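PDB 6U9J: heme utilization carrier protein from Escherichia coli O157:H7, which probably carries heme in the cytosol as part of heme uptake, and is linked to the anaerobic degradation of heme to anaerobilin. Local coordinates for residues H103-E108 against L120-E125. Numbering follows the deposited sequence.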
ATOM      1  N   HIS A 103       2.965   0.638  18.726  1.00 20.49           N
ATOM      2  CA  HIS A 103       4.401   0.471  18.923  1.00 19.48           C
ATOM      3  C   HIS A 103       5.115   0.800  17.626  1.00 16.92           C
ATOM      4  O   HIS A 103       4.555   0.638  16.538  1.00 18.53           O
ATOM      5  CB  HIS A 103       4.793  -0.954  19.354  1.00 19.53           C
ATOM      6  CG  HIS A 103       4.218  -1.344  20.676  1.00 20.73           C
ATOM      7  ND1 HIS A 103       3.013  -1.998  20.795  1.00 22.45           N
ATOM      8  CD2 HIS A 103       4.658  -1.124  21.938  1.00 24.69           C
ATOM      9  CE1 HIS A 103       2.744  -2.185  22.076  1.00 27.33           C
ATOM     10  NE2 HIS A 103       3.721  -1.657  22.790  1.00 25.69           N
ATOM     11  N   ILE A 104       6.359   1.259  17.764  1.00 19.12           N
ATOM     12  CA  ILE A 104       7.271   1.505  16.653  1.00 17.86           C
ATOM     13  C   ILE A 104       8.608   0.869  17.000  1.00 20.23           C
ATOM     14  O   ILE A 104       9.077   0.991  18.135  1.00 18.98           O
ATOM     15  CB  ILE A 104       7.450   3.012  16.395  1.00 18.43           C
ATOM     16  CG1 ILE A 104       6.088   3.664  16.118  1.00 18.98           C
ATOM     17  CG2 ILE A 104       8.460   3.251  15.252  1.00 19.68           C
ATOM     18  CD1 ILE A 104       6.138   5.181  16.168  1.00 20.42           C
ATOM     19  N   ALA A 105       9.230   0.202  16.032  1.00 16.27           N
ATOM     20  CA  ALA A 105      10.544  -0.386  16.267  1.00 16.51           C
ATOM     21  C   ALA A 105      11.537   0.089  15.222  1.00 16.37           C
ATOM     22  O   ALA A 105      11.203   0.214  14.044  1.00 17.65           O
ATOM     23  CB  ALA A 105      10.493  -1.917  16.260  1.00 17.41           C
ATOM     24  N   LEU A 106      12.764   0.347  15.660  1.00 17.59           N
ATOM     25  CA  LEU A 106      13.896   0.520  14.763  1.00 16.97           C
ATOM     26  C   LEU A 106      14.717  -0.756  14.826  1.00 17.54           C
ATOM     27  O   LEU A 106      15.060  -1.214  15.919  1.00 19.73           O
ATOM     28  CB  LEU A 106      14.753   1.726  15.156  1.00 18.10           C
ATOM     29  CG  LEU A 106      14.291   3.082  14.593  1.00 18.67           C
ATOM     30  CD1 LEU A 106      12.929   3.477  15.137  1.00 19.26           C
ATOM     31  CD2 LEU A 106      15.319   4.175  14.882  1.00 20.28           C
ATOM     32  N   ILE A 107      14.992  -1.341  13.661  1.00 15.76           N
ATOM     33  CA  ILE A 107      15.635  -2.648  13.562  1.00 16.01           C
ATOM     34  C   ILE A 107      16.849  -2.581  12.651  1.00 16.96           C
ATOM     35  O   ILE A 107      16.797  -2.000  11.567  1.00 17.66           O
ATOM     36  CB  ILE A 107      14.644  -3.700  13.025  1.00 16.60           C
ATOM     37  CG1 ILE A 107      13.454  -3.833  13.975  1.00 21.53           C
ATOM     38  CG2 ILE A 107      15.365  -5.057  12.817  1.00 22.17           C
ATOM     39  CD1 ILE A 107      12.241  -4.488  13.338  1.00 29.15           C
ATOM     40  N   GLU A 108      17.936  -3.231  13.071  1.00 19.44           N
ATOM     41  CA  GLU A 108      19.075  -3.489  12.201  1.00 22.21           C
ATOM     42  C   GLU A 108      19.338  -4.983  12.207  1.00 20.97           C
ATOM     43  O   GLU A 108      19.394  -5.598  13.275  1.00 24.08           O
ATOM     44  CB  GLU A 108      20.323  -2.734  12.659  1.00 23.94           C
ATOM     45  CG  GLU A 108      20.159  -1.224  12.593  1.00 24.00           C
ATOM     46  CD  GLU A 108      21.350  -0.496  13.189  1.00 32.51           C
ATOM     47  OE1 GLU A 108      21.256  -0.051  14.352  1.00 41.34           O
ATOM     48  OE2 GLU A 108      22.383  -0.381  12.494  1.00 34.18           O
ATOM     49  N   LEU A 120       9.493  -0.187  11.761  1.00 16.04           N
ATOM     50  CA  LEU A 120       8.240  -0.926  11.687  1.00 18.15           C
ATOM     51  C   LEU A 120       7.214  -0.228  12.561  1.00 21.56           C
ATOM     52  O   LEU A 120       7.494   0.086  13.723  1.00 19.61           O
ATOM     53  CB  LEU A 120       8.404  -2.374  12.151  1.00 19.53           C
ATOM     54  CG  LEU A 120       8.709  -3.407  11.071  1.00 25.33           C
ATOM     55  CD1 LEU A 120       9.904  -2.964  10.247  1.00 27.93           C
ATOM     56  CD2 LEU A 120       8.974  -4.753  11.721  1.00 26.72           C
ATOM     57  N   PHE A 121       6.031  -0.004  12.004  1.00 16.95           N
ATOM     58  CA  PHE A 121       4.904   0.549  12.741  1.00 16.06           C
ATOM     59  C   PHE A 121       3.932  -0.586  13.011  1.00 18.24           C
ATOM     60  O   PHE A 121       3.514  -1.273  12.075  1.00 19.95           O
ATOM     61  CB  PHE A 121       4.210   1.661  11.947  1.00 19.27           C
ATOM     62  CG  PHE A 121       5.101   2.833  11.617  1.00 15.06           C
ATOM     63  CD1 PHE A 121       5.991   2.772  10.546  1.00 16.51           C
ATOM     64  CD2 PHE A 121       5.044   4.003  12.363  1.00 18.08           C
ATOM     65  CE1 PHE A 121       6.809   3.841  10.234  1.00 17.61           C
ATOM     66  CE2 PHE A 121       5.844   5.076  12.061  1.00 17.95           C
ATOM     67  CZ  PHE A 121       6.740   5.005  10.995  1.00 19.43           C
ATOM     68  N   PHE A 122       3.583  -0.792  14.277  1.00 17.07           N
ATOM     69  CA  PHE A 122       2.750  -1.918  14.690  1.00 18.76           C
ATOM     70  C   PHE A 122       1.342  -1.487  15.081  1.00 19.72           C
ATOM     71  O   PHE A 122       1.149  -0.439  15.710  1.00 22.01           O
ATOM     72  CB  PHE A 122       3.360  -2.639  15.893  1.00 17.85           C
ATOM     73  CG  PHE A 122       4.646  -3.323  15.598  1.00 19.97           C
ATOM     74  CD1 PHE A 122       5.844  -2.645  15.736  1.00 18.06           C
ATOM     75  CD2 PHE A 122       4.652  -4.633  15.176  1.00 22.01           C
ATOM     76  CE1 PHE A 122       7.049  -3.278  15.464  1.00 21.61           C
ATOM     77  CE2 PHE A 122       5.848  -5.277  14.900  1.00 23.20           C
ATOM     78  CZ  PHE A 122       7.048  -4.591  15.045  1.00 23.62           C
ATOM     79  N   ASN A 123       0.368  -2.343  14.769  1.00 21.33           N
ATOM     80  CA  ASN A 123      -0.991  -2.156  15.258  1.00 20.38           C
ATOM     81  C   ASN A 123      -1.148  -2.861  16.607  1.00 22.58           C
ATOM     82  O   ASN A 123      -0.208  -3.451  17.144  1.00 24.99           O
ATOM     83  CB  ASN A 123      -2.015  -2.643  14.225  1.00 24.57           C
ATOM     84  CG  ASN A 123      -1.887  -4.125  13.903  1.00 27.70           C
ATOM     85  OD1 ASN A 123      -1.504  -4.936  14.742  1.00 27.70           O
ATOM     86  ND2 ASN A 123      -2.219  -4.482  12.669  1.00 36.26           N
ATOM     87  N   LYS A 124      -2.355  -2.804  17.167  1.00 29.41           N
ATOM     88  CA  LYS A 124      -2.571  -3.363  18.494  1.00 26.61           C
ATOM     89  C   LYS A 124      -2.528  -4.884  18.524  1.00 31.96           C
ATOM     90  O   LYS A 124      -2.439  -5.456  19.615  1.00 37.14           O
ATOM     91  CB  LYS A 124      -3.909  -2.879  19.052  1.00 29.62           C
ATOM     92  CG  LYS A 124      -5.124  -3.481  18.371  1.00 29.56           C
ATOM     93  CD  LYS A 124      -6.380  -2.680  18.709  1.00 34.89           C
ATOM     94  CE  LYS A 124      -7.643  -3.491  18.476  1.00 36.19           C
ATOM     95  NZ  LYS A 124      -7.811  -3.885  17.051  1.00 36.62           N
ATOM     96  N   GLU A 125      -2.605  -5.556  17.376  1.00 26.25           N
ATOM     97  CA  GLU A 125      -2.441  -7.002  17.334  1.00 25.78           C
ATOM     98  C   GLU A 125      -0.978  -7.412  17.254  1.00 32.20           C
ATOM     99  O   GLU A 125      -0.688  -8.611  17.211  1.00 30.98           O
ATOM    100  CB  GLU A 125      -3.194  -7.598  16.139  1.00 29.70           C
ATOM    101  CG  GLU A 125      -4.586  -7.002  15.905  1.00 39.77           C
ATOM    102  CD  GLU A 125      -5.650  -7.580  16.827  1.00 67.03           C
ATOM    103  OE1 GLU A 125      -6.849  -7.323  16.583  1.00 68.09           O
ATOM    104  OE2 GLU A 125      -5.293  -8.295  17.789  1.00 66.66           O
TER
HETATM  105  O   HOH W   1       1.696  -3.703  19.052  1.00 26.93           O
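The Phe122 ring turns its edge to the neighbouring strand of the beta hairpin formed by strands 103-111 and 114-122: the carbonyl oxygen of His103 and the methyl of Ala105 both lie near the ring plane, with Phe122 CE1 3.8 Å from Ala105 CB. Its CG sits beside its own backbone N (chi1 -66°), which lays the CD1–CE1 side of the ring alongside the strand from His103 to Ala105. The Phe121 ring, on the other face of the beta-sheet, meets Ile104 obliquely; the two side chains run side by side in the same direction, and Phe121 CD2 comes within 3.9 Å of Ile104 CG1.

The hairpin lies inside the six-stranded antiparallel beta-sheet of this ChuX/HutX-family protein, between strands 36-40 and 128-133. Ala105 and Leu120 form a hydrogen-bonded pair closed by two bonds, Ala105 N to Leu120 O and Leu120 N to Ala105 O, each 2.9 Å. At the non-hydrogen-bonded Ile104–Phe121 pair, the Leu120 carbonyl oxygen also takes a CA-H...O contact from Ile104 CA at 3.3 Å. His103 and Phe122 form the next hydrogen-bonded pair, although only the bond from Phe122 N to His103 O, 2.8 Å long, is made there. All three N-H...O bonds are close to straight, at 163° to 165°.

Farther along the face that carries Ala105 and Phe122, the tip of Ile107 reaches back to Leu120, CD1 to CD2 at 3.7 Å. Helix 26-31 packs on this face through Val30, which touches Ala105 and Ile107, while Phe121 on the other face rests against Met129, Leu130 and Ile132 of strand 128-133. A water bridges the two segments at His103 and Asn123: it donates to Asn123 O at 2.7 Å and is hydrogen-bonded to ND1 of the partly exposed His103 imidazole at 2.8 Å.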